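Local coordinates for protein methylxanthine N1-demethylase NdmA (PDB 6ICN) that catalyses the N1-demethylation of caffeine to theobromine and formaldehyde, a Rieske-type oxygenase reaction that opens bacterial caffeine degradation, at residues G90-G94 with N95-C99. Residues are numbered along the deposited sequence; the frame is centred on the assembly and turned at random.
With FES (Fe2/s2 (inorganic) cluster), chain D.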
# COMPACT_ATOMS: atom_id res chain seq x y z
N GLY A 90 -25.62 -13.50 -8.56
CA GLY A 90 -27.07 -13.44 -8.50
C GLY A 90 -27.62 -13.60 -7.09
O GLY A 90 -26.94 -13.33 -6.09
N THR A 91 -28.87 -14.07 -7.01
CA THR A 91 -29.62 -14.09 -5.76
C THR A 91 -30.47 -15.36 -5.69
O THR A 91 -31.01 -15.80 -6.71
CB THR A 91 -30.51 -12.84 -5.65
OG1 THR A 91 -31.15 -12.80 -4.36
CG2 THR A 91 -31.56 -12.85 -6.68
N VAL A 92 -30.58 -15.93 -4.50
CA VAL A 92 -31.53 -17.03 -4.29
C VAL A 92 -32.92 -16.43 -4.13
O VAL A 92 -33.13 -15.50 -3.34
CB VAL A 92 -31.13 -17.86 -3.05
CG1 VAL A 92 -32.24 -18.87 -2.72
CG2 VAL A 92 -29.80 -18.56 -3.29
N SER A 93 -33.88 -16.96 -4.88
CA SER A 93 -35.26 -16.48 -4.84
C SER A 93 -36.14 -17.71 -4.72
O SER A 93 -36.20 -18.52 -5.64
CB SER A 93 -35.59 -15.68 -6.10
OG SER A 93 -36.96 -15.31 -6.13
N GLY A 94 -36.79 -17.86 -3.57
CA GLY A 94 -37.50 -19.10 -3.30
C GLY A 94 -36.52 -20.25 -3.29
O GLY A 94 -35.47 -20.21 -2.63
N ASN A 95 -36.84 -21.29 -4.05
CA ASN A 95 -35.97 -22.45 -4.20
C ASN A 95 -35.23 -22.42 -5.53
O ASN A 95 -34.89 -23.47 -6.09
CB ASN A 95 -36.78 -23.74 -4.05
CG ASN A 95 -37.40 -23.87 -2.66
OD1 ASN A 95 -37.20 -23.01 -1.79
ND2 ASN A 95 -38.17 -24.94 -2.44
N ARG A 96 -34.96 -21.22 -6.05
CA ARG A 96 -34.29 -21.07 -7.34
C ARG A 96 -33.12 -20.08 -7.21
O ARG A 96 -33.07 -19.26 -6.30
CB ARG A 96 -35.23 -20.56 -8.42
CG ARG A 96 -36.42 -21.50 -8.71
CD ARG A 96 -37.32 -20.89 -9.77
NE ARG A 96 -38.52 -21.68 -10.00
CZ ARG A 96 -39.60 -21.19 -10.61
NH1 ARG A 96 -39.60 -19.93 -11.03
NH2 ARG A 96 -40.67 -21.96 -10.78
N LEU A 97 -32.21 -20.17 -8.18
CA LEU A 97 -31.07 -19.26 -8.30
C LEU A 97 -31.32 -18.33 -9.48
O LEU A 97 -31.48 -18.79 -10.62
CB LEU A 97 -29.76 -20.04 -8.47
CG LEU A 97 -28.47 -19.23 -8.64
CD1 LEU A 97 -28.27 -18.27 -7.45
CD2 LEU A 97 -27.28 -20.17 -8.77
N GLN A 98 -31.33 -17.03 -9.21
CA GLN A 98 -31.69 -16.01 -10.19
C GLN A 98 -30.43 -15.33 -10.71
O GLN A 98 -29.62 -14.81 -9.93
CB GLN A 98 -32.62 -14.98 -9.57
CG GLN A 98 -33.03 -13.85 -10.51
CD GLN A 98 -34.10 -13.00 -9.89
OE1 GLN A 98 -35.15 -13.50 -9.48
NE2 GLN A 98 -33.86 -11.71 -9.82
N CYS A 99 -30.27 -15.32 -12.03
CA CYS A 99 -29.14 -14.64 -12.65
C CYS A 99 -29.23 -13.13 -12.45
O CYS A 99 -30.31 -12.56 -12.58
CB CYS A 99 -29.11 -14.95 -14.14
SG CYS A 99 -27.72 -14.19 -15.02
FE1 FES D . -28.36 -14.68 -17.20
FE2 FES D . -29.26 -13.13 -19.18
S1 FES D . -27.13 -13.71 -18.76
S2 FES D . -30.42 -13.98 -17.52
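Thr91 and Gln98 face each other as a hydrogen-bonded pair in a tight antiparallel hairpin, strand 91-93 turning back into strand 96-98. Thr91 N gives its hydrogen to Gln98 O (3.1 Å), and Gln98 N returns one to Thr91 O (2.8 Å). One step on, Val92 and Leu97 form a non-hydrogen-bonded pair; then Ser93 N reaches Arg96 O at 2.8 Å. A type II' turn from Ser93 to Arg96 reverses the chain, closed by Arg96 N to Ser93 O (3.0 Å), a more bent bond whose donor stands above the carbonyl plane. Gly94 suits the first corner because its phi is positive (61°). At the open end Gly90, lacking a side chain, brings its CA within 3.2 Å of Gln98 O in a CA-H...O contact.

Thr91 and Gln98 run side by side on one face, shared with Ser93 and Arg96: beta-branched Thr91 is at home in a strand, and its methyl CG2 lies 3.7 Å from Gln98 CB. Gln98, its CG anti to the backbone N (chi1 178°), carries its amide past that methyl; OE1 accepts a hydrogen bond from Gln105, which also takes one from Arg96 NH1. The side chain of Gln105 thus links the polar groups of Arg96 and Gln98 to the next strand, 105-106. On the other face, the branched apolar chains of Val92 and Leu97 meet loosely, CG2 to CD1 4.4 Å, and both pack on strand 62-69.

Directly after the second strand, Cys99 turns away from the hairpin, and its SG, a thiolate sulfur suited to iron, binds FE1 of the cluster at 2.3 Å. Cys80 binds the same iron, while His82 and His102 probably bind the other, the two-cysteine, two-histidine pattern of a Rieske [2Fe-2S] domain, in which this hairpin leads into the second cluster-binding loop.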